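Local coordinates for type-2Ba cytolytic delta-endotoxin (Bacillus thuringiensis serovar israelensis, PDB 2RCI), which probably kills the larvae of dipteran insects by making pores in the epithelial cell membrane of the midgut, at residues 25-30 against 52-57; 87-92 against 96-101; 111-116 against 122-127. All coordinates share one frame; numbering follows the deposited sequence.

Interaction 1: residues 25-30 against 52-57; sequences IRLTNT and NGLPNA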
# COMPACT_ATOMS: atom_id res chain seq x y z
N ILE A 25 -12.21 9.97 4.42
CA ILE A 25 -11.29 10.87 5.11
C ILE A 25 -11.15 10.45 6.57
O ILE A 25 -10.03 10.41 7.09
CB ILE A 25 -11.77 12.37 5.01
CG1 ILE A 25 -11.63 12.88 3.58
CG2 ILE A 25 -10.98 13.28 6.00
CD1 ILE A 25 -12.48 14.15 3.27
N ARG A 26 -12.28 10.15 7.21
CA ARG A 26 -12.29 9.78 8.63
C ARG A 26 -11.41 8.54 8.84
O ARG A 26 -10.50 8.53 9.71
CB ARG A 26 -13.73 9.49 9.11
CG ARG A 26 -13.76 9.12 10.62
CD ARG A 26 -15.13 8.87 11.15
NE ARG A 26 -15.73 7.63 10.66
CZ ARG A 26 -16.70 7.58 9.76
NH1 ARG A 26 -17.18 8.70 9.21
NH2 ARG A 26 -17.20 6.41 9.41
N LEU A 27 -11.66 7.51 8.02
CA LEU A 27 -10.96 6.22 8.16
C LEU A 27 -9.48 6.30 7.81
O LEU A 27 -8.65 5.70 8.47
CB LEU A 27 -11.69 5.12 7.38
CG LEU A 27 -13.14 4.81 7.82
CD1 LEU A 27 -13.85 3.85 6.84
CD2 LEU A 27 -13.23 4.26 9.27
N THR A 28 -9.14 7.07 6.78
CA THR A 28 -7.75 7.35 6.43
C THR A 28 -7.06 8.07 7.60
O THR A 28 -5.97 7.68 8.01
CB THR A 28 -7.70 8.17 5.12
OG1 THR A 28 -8.26 7.37 4.07
CG2 THR A 28 -6.26 8.59 4.75
N ASN A 29 -7.71 9.10 8.16
CA ASN A 29 -7.18 9.78 9.36
C ASN A 29 -6.91 8.82 10.52
O ASN A 29 -5.90 8.93 11.20
CB ASN A 29 -8.13 10.89 9.84
CG ASN A 29 -8.02 12.16 9.01
OD1 ASN A 29 -7.13 12.30 8.18
ND2 ASN A 29 -8.93 13.11 9.26
N THR A 30 -7.83 7.88 10.72
CA THR A 30 -7.77 6.93 11.84
C THR A 30 -6.53 6.04 11.74
O THR A 30 -5.84 5.79 12.73
CB THR A 30 -9.06 6.10 11.92
OG1 THR A 30 -10.17 6.98 12.15
CG2 THR A 30 -9.01 5.11 13.08
N ASN A 52 -9.86 -3.14 15.16
CA ASN A 52 -10.67 -3.70 16.24
C ASN A 52 -11.56 -2.67 16.92
O ASN A 52 -12.64 -3.02 17.44
CB ASN A 52 -9.77 -4.33 17.34
CG ASN A 52 -10.56 -5.25 18.28
OD1 ASN A 52 -11.31 -6.11 17.82
ND2 ASN A 52 -10.37 -5.09 19.60
N GLY A 53 -11.11 -1.42 16.96
CA GLY A 53 -11.89 -0.38 17.64
C GLY A 53 -12.97 0.24 16.79
O GLY A 53 -13.79 1.04 17.30
N LEU A 54 -12.99 -0.08 15.50
CA LEU A 54 -13.93 0.60 14.60
C LEU A 54 -15.34 0.05 14.73
O LEU A 54 -15.52 -1.17 14.76
CB LEU A 54 -13.47 0.51 13.15
CG LEU A 54 -12.22 1.30 12.74
CD1 LEU A 54 -11.85 0.80 11.33
CD2 LEU A 54 -12.46 2.83 12.72
N PRO A 55 -16.36 0.95 14.78
CA PRO A 55 -17.74 0.46 14.84
C PRO A 55 -18.21 -0.14 13.52
O PRO A 55 -17.74 0.27 12.44
CB PRO A 55 -18.55 1.74 15.14
CG PRO A 55 -17.73 2.85 14.61
CD PRO A 55 -16.29 2.43 14.79
N ASN A 56 -19.13 -1.10 13.60
CA ASN A 56 -19.77 -1.65 12.40
C ASN A 56 -18.73 -2.11 11.35
O ASN A 56 -18.90 -1.85 10.16
CB ASN A 56 -20.69 -0.60 11.77
CG ASN A 56 -21.70 -0.04 12.77
OD1 ASN A 56 -21.68 1.14 13.10
ND2 ASN A 56 -22.58 -0.91 13.26
N ALA A 57 -17.66 -2.73 11.80
CA ALA A 57 -16.52 -3.00 10.93
C ALA A 57 -16.03 -4.43 11.08
O ALA A 57 -16.25 -5.07 12.12
CB ALA A 57 -15.40 -1.99 11.20
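The CB of Leu54 is directed at helix 21-31, and a single methyl, CD2, makes both approaches to residues 25-30. The tighter approach is to Leu27, with Leu54 CD2 3.8 Å from Leu27 CD2; the leucine side chains cross obliquely. Leu27 does not aim its CB at the loop. Its CG lies beside the backbone N (chi1 -61°), and with CD1 extended (chi2 171°) the other branch, CD2, is the methyl that meets Leu54. On the looser, partly exposed flank, Thr30 CG2 is 4.2 Å from Leu54 CD2, and the two side chains run past each other in opposite directions. The hydroxyl of Thr30 is turned back into its own helix, where OG1 donates to Arg26 O at 2.9 Å from above the carbonyl plane (43° out of it). Thr30 N also donates to Arg26 O, so that carbonyl takes two hydrogen bonds. With OG1 turned to it, CG2 is the branch that faces Leu54. Across the segments the contact is apolar: Leu27 is buried, while Leu54 and Thr30 are partly exposed. Gln191 of strand 177-192 links the two segments indirectly: its OE1 accepts from Arg26 NH2, which also forms a salt bridge with Asp194, and its NE2 donates to Pro55 O. Helix 21-31 and the turn from helix 44-53 into strand 57-64 both rest on strand 177-192, where Leu27 touches Gln191 and Leu54 touches Val189.

Interaction 2: residues 87-92 against 96-101; sequences SVLGLV and ANFWNS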
# COMPACT_ATOMS: atom_id res chain seq x y z
N SER A 87 -5.93 -11.10 -3.16
CA SER A 87 -6.18 -12.00 -2.03
C SER A 87 -6.51 -11.25 -0.74
O SER A 87 -7.49 -11.59 -0.05
CB SER A 87 -5.01 -12.97 -1.83
OG SER A 87 -5.28 -13.87 -0.76
N VAL A 88 -5.74 -10.21 -0.44
CA VAL A 88 -5.85 -9.52 0.85
C VAL A 88 -7.15 -8.72 0.96
O VAL A 88 -7.66 -8.48 2.05
CB VAL A 88 -4.61 -8.64 1.14
CG1 VAL A 88 -4.75 -7.93 2.47
CG2 VAL A 88 -3.33 -9.51 1.21
N LEU A 89 -7.68 -8.30 -0.20
CA LEU A 89 -8.89 -7.51 -0.26
C LEU A 89 -10.08 -8.25 0.33
O LEU A 89 -10.93 -7.65 1.00
CB LEU A 89 -9.20 -7.14 -1.72
CG LEU A 89 -8.82 -5.72 -2.13
CD1 LEU A 89 -8.93 -5.62 -3.68
CD2 LEU A 89 -9.69 -4.64 -1.44
N GLY A 90 -10.11 -9.57 0.10
CA GLY A 90 -11.21 -10.44 0.57
C GLY A 90 -12.60 -10.01 0.09
O GLY A 90 -13.61 -10.34 0.73
N LEU A 91 -12.62 -9.24 -0.99
CA LEU A 91 -13.81 -8.76 -1.69
C LEU A 91 -13.42 -8.89 -3.14
O LEU A 91 -12.26 -8.67 -3.47
CB LEU A 91 -14.06 -7.27 -1.41
CG LEU A 91 -14.29 -6.85 0.03
CD1 LEU A 91 -14.06 -5.35 0.14
CD2 LEU A 91 -15.69 -7.21 0.41
N VAL A 92 -14.37 -9.20 -4.00
CA VAL A 92 -14.14 -9.21 -5.46
C VAL A 92 -14.61 -7.89 -6.08
O VAL A 92 -15.82 -7.59 -6.10
CB VAL A 92 -14.85 -10.39 -6.12
CG1 VAL A 92 -14.82 -10.29 -7.66
CG2 VAL A 92 -14.25 -11.71 -5.63
N ALA A 96 -12.32 -2.65 -13.83
CA ALA A 96 -11.01 -2.48 -14.48
C ALA A 96 -10.33 -1.18 -14.03
O ALA A 96 -9.12 -1.14 -13.84
CB ALA A 96 -11.18 -2.50 -16.04
N ASN A 97 -11.12 -0.13 -13.83
CA ASN A 97 -10.54 1.12 -13.42
C ASN A 97 -10.04 1.05 -11.97
O ASN A 97 -9.01 1.63 -11.67
CB ASN A 97 -11.57 2.26 -13.53
CG ASN A 97 -11.84 2.65 -15.00
OD1 ASN A 97 -11.01 3.29 -15.63
ND2 ASN A 97 -12.98 2.27 -15.51
N PHE A 98 -10.79 0.39 -11.09
CA PHE A 98 -10.28 0.20 -9.72
C PHE A 98 -8.92 -0.50 -9.79
O PHE A 98 -7.92 -0.05 -9.19
CB PHE A 98 -11.22 -0.62 -8.83
CG PHE A 98 -10.55 -1.09 -7.58
CD1 PHE A 98 -10.25 -0.18 -6.58
CD2 PHE A 98 -10.15 -2.43 -7.45
CE1 PHE A 98 -9.57 -0.59 -5.40
CE2 PHE A 98 -9.49 -2.86 -6.27
CZ PHE A 98 -9.18 -1.94 -5.27
N TRP A 99 -8.88 -1.60 -10.53
CA TRP A 99 -7.63 -2.36 -10.64
C TRP A 99 -6.50 -1.53 -11.33
O TRP A 99 -5.32 -1.72 -11.01
CB TRP A 99 -7.86 -3.75 -11.24
CG TRP A 99 -8.44 -4.64 -10.21
CD1 TRP A 99 -9.74 -5.07 -10.11
CD2 TRP A 99 -7.74 -5.17 -9.09
NE1 TRP A 99 -9.87 -5.87 -8.98
CE2 TRP A 99 -8.66 -5.93 -8.33
CE3 TRP A 99 -6.40 -5.06 -8.65
CZ2 TRP A 99 -8.29 -6.59 -7.15
CZ3 TRP A 99 -6.04 -5.70 -7.46
CH2 TRP A 99 -6.99 -6.47 -6.73
N ASN A 100 -6.88 -0.63 -12.25
CA ASN A 100 -5.94 0.34 -12.82
C ASN A 100 -5.30 1.24 -11.74
O ASN A 100 -4.06 1.47 -11.75
CB ASN A 100 -6.63 1.21 -13.88
CG ASN A 100 -5.72 1.55 -15.03
OD1 ASN A 100 -5.54 2.72 -15.36
ND2 ASN A 100 -5.14 0.54 -15.66
N SER A 101 -6.14 1.76 -10.85
CA SER A 101 -5.70 2.54 -9.69
C SER A 101 -4.72 1.75 -8.84
O SER A 101 -3.65 2.27 -8.45
CB SER A 101 -6.90 2.99 -8.83
OG SER A 101 -7.59 4.03 -9.49
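Asn100 N donates to Ala96 O at 2.8 Å, the shortest hydrogen bond within either segment, and so closes the first turn of helix 96-110, the turn that carries Phe98 and Trp99, whose rings meet Leu89. The setting is a helix-loop-helix connection in an alpha/beta fold: helix 74-89 ends, a short loop follows, and helix 96-110 begins on the same side of the sheet. Gly90 is the first residue to leave helical angles, its positive phi (56°) breaking the helix, and its N makes a weak bond to Ser87 O (3.3 Å). The last carbonyls of the helix find partners on the sheet, Val88 O accepting from Thr188 OG1 and Leu89 O from Thr60 OG1.

Across the connection the contact is apolar and converges on one methyl group. Leu89 CD1 meets the edge of the Phe98 ring near its plane, 3.8 Å from CE2, and approaches the six-membered part of Trp99 obliquely. The two aromatic side chains are set against each other: Phe98 CE2 stands 3.8 Å above the centre of the Trp99 ring, an edge-to-face arrangement. Phe98 reaches this position with CG anti to the backbone N (chi1 166°), whereas the Trp99 CG lies beside its own N (chi1 -77°). The indole is held further by its NE1, which donates to Ile93 O in the intervening loop, and by a cation-pi contact with Arg86. Ile142 of strand 132-142 touches both Leu89 and Phe98. At the far end of the indole, Leu89 CD1 is equally close to two ring carbons, lying 3.7 Å from both Trp99 CZ2 and Trp99 CH2.

Interaction 3: residues 111-116 against 122-127; sequences TNLEPQ and IVWRNL
Gln116 and Ile122 bring the two backbones closest, with CA atoms 7.6 Å apart, and no hydrogen bond joins the segments. Residues 113-115 have helical phi/psi without the regular bonding, although Gln116 N donates to Leu113 O at 3.0 Å; residues 122-127 are extended as a strand. Here Gln116 meets the strand through its backbone, its O lying 3.3 Å from Ile122 CG2. Leu113 reaches over with both methyls: CD2 is 3.9 Å from Ile122 CD1, the side chains crossing at about a right angle, and CD1 is 4.2 Å from Trp124 CH2, near the plane of the indole at its edge. The contact packs the loop after helix 96-110 against strand 122-127 of the mixed sheet in this alpha/beta toxin, the strand pairing antiparallel with 132-142. Ile122 also covers one face of Trp124, two residues on. Ile122 CG1 is anti to its N (chi1 -171°), and CD1 stands 3.5 Å above that face of the Trp124 ring, offset toward the rim. The indole NE1 donates to Val117 O, and Lys166 makes a cation-pi contact with the ring.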
# COMPACT_ATOMS: atom_id res chain seq x y z
N THR A 111 8.93 2.34 -9.18
CA THR A 111 9.40 3.14 -10.34
C THR A 111 8.86 4.58 -10.23
O THR A 111 8.08 4.88 -9.33
CB THR A 111 9.00 2.51 -11.74
OG1 THR A 111 7.58 2.55 -11.91
CG2 THR A 111 9.52 1.04 -11.90
N ASN A 112 9.26 5.45 -11.16
CA ASN A 112 8.97 6.86 -11.07
C ASN A 112 9.35 7.40 -9.68
O ASN A 112 8.62 8.22 -9.14
CB ASN A 112 7.48 7.12 -11.31
CG ASN A 112 7.03 6.71 -12.68
OD1 ASN A 112 7.66 7.05 -13.69
ND2 ASN A 112 5.90 5.99 -12.75
N LEU A 113 10.45 6.91 -9.12
CA LEU A 113 10.83 7.29 -7.76
C LEU A 113 11.44 8.69 -7.74
O LEU A 113 11.34 9.39 -6.74
CB LEU A 113 11.80 6.26 -7.13
CG LEU A 113 11.21 4.86 -6.88
CD1 LEU A 113 12.28 3.95 -6.27
CD2 LEU A 113 10.01 5.03 -5.94
N GLU A 114 12.08 9.10 -8.85
CA GLU A 114 12.72 10.42 -8.90
C GLU A 114 11.76 11.58 -8.51
O GLU A 114 12.07 12.31 -7.58
CB GLU A 114 13.44 10.63 -10.24
CG GLU A 114 14.22 11.92 -10.37
CD GLU A 114 13.46 12.93 -11.19
OE1 GLU A 114 12.58 13.62 -10.63
OE2 GLU A 114 13.74 13.03 -12.40
N PRO A 115 10.58 11.70 -9.17
CA PRO A 115 9.60 12.75 -8.73
C PRO A 115 9.06 12.60 -7.30
O PRO A 115 8.60 13.57 -6.71
CB PRO A 115 8.45 12.63 -9.74
CG PRO A 115 8.60 11.29 -10.36
CD PRO A 115 10.08 10.95 -10.33
N GLN A 116 9.14 11.40 -6.74
CA GLN A 116 8.55 11.12 -5.44
C GLN A 116 9.57 11.23 -4.31
O GLN A 116 9.27 10.98 -3.14
CB GLN A 116 7.99 9.69 -5.44
CG GLN A 116 6.85 9.42 -6.43
CD GLN A 116 6.41 7.97 -6.34
OE1 GLN A 116 6.78 7.14 -7.17
NE2 GLN A 116 5.71 7.65 -5.27
N ILE A 122 7.22 8.06 1.23
CA ILE A 122 8.42 7.24 1.04
C ILE A 122 9.45 7.63 2.10
O ILE A 122 9.61 8.82 2.38
CB ILE A 122 9.01 7.41 -0.39
CG1 ILE A 122 10.13 6.38 -0.65
CG2 ILE A 122 9.50 8.84 -0.61
CD1 ILE A 122 10.39 6.09 -2.17
N VAL A 123 10.12 6.64 2.68
CA VAL A 123 11.07 6.91 3.77
C VAL A 123 12.38 6.23 3.39
O VAL A 123 12.49 5.00 3.38
CB VAL A 123 10.57 6.34 5.13
CG1 VAL A 123 11.54 6.69 6.26
CG2 VAL A 123 9.18 6.83 5.46
N TRP A 124 13.40 7.03 3.05
CA TRP A 124 14.69 6.42 2.70
C TRP A 124 15.38 5.96 3.98
O TRP A 124 15.34 6.66 4.99
CB TRP A 124 15.56 7.42 1.91
CG TRP A 124 14.90 7.84 0.60
CD1 TRP A 124 14.31 9.04 0.31
CD2 TRP A 124 14.72 7.01 -0.57
NE1 TRP A 124 13.78 9.01 -0.98
CE2 TRP A 124 14.02 7.78 -1.53
CE3 TRP A 124 15.08 5.69 -0.89
CZ2 TRP A 124 13.69 7.28 -2.81
CZ3 TRP A 124 14.74 5.18 -2.17
CH2 TRP A 124 14.06 5.99 -3.10
N ARG A 125 15.99 4.77 3.93
CA ARG A 125 16.71 4.18 5.08
C ARG A 125 18.18 3.99 4.68
O ARG A 125 18.91 4.97 4.57
CB ARG A 125 16.07 2.85 5.49
CG ARG A 125 14.58 2.93 5.89
CD ARG A 125 14.24 1.96 7.02
NE ARG A 125 14.52 0.55 6.70
N ASN A 126 18.61 2.76 4.39
CA ASN A 126 20.00 2.51 3.92
C ASN A 126 20.23 3.03 2.49
O ASN A 126 19.40 2.82 1.59
CB ASN A 126 20.39 1.03 4.02
CG ASN A 126 21.90 0.80 3.82
OD1 ASN A 126 22.76 1.63 4.22
ND2 ASN A 126 22.23 -0.34 3.24
N LEU A 127 21.33 3.74 2.30
CA LEU A 127 21.62 4.30 0.98
C LEU A 127 23.09 4.08 0.65
O LEU A 127 23.81 5.04 0.35
CB LEU A 127 21.27 5.79 0.95
CG LEU A 127 19.83 6.22 1.26
CD1 LEU A 127 19.75 7.72 1.43
CD2 LEU A 127 18.88 5.76 0.14

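In the fold
None of the three has a hydrogen bond across its segments. Interactions 1 and 2 are apolar, while interaction 3 also sets a backbone carbonyl oxygen against a methyl. Every touching residue of interaction 2 is buried, and its centre, about 12 Å from that of the chain, is the nearest. Interaction 3 is mostly buried and lies across the chain's centre from the other two; interaction 1 is only partly buried and uses aliphatic groups alone. Interactions 2 and 3 add indole rings, each with NE1 bonded to a loop carbonyl and a cation-pi partner, and helix 96-110 connects them along the chain. Strand 132-142 borders segments of all three, and strand 177-192 carries both segments of interaction 1.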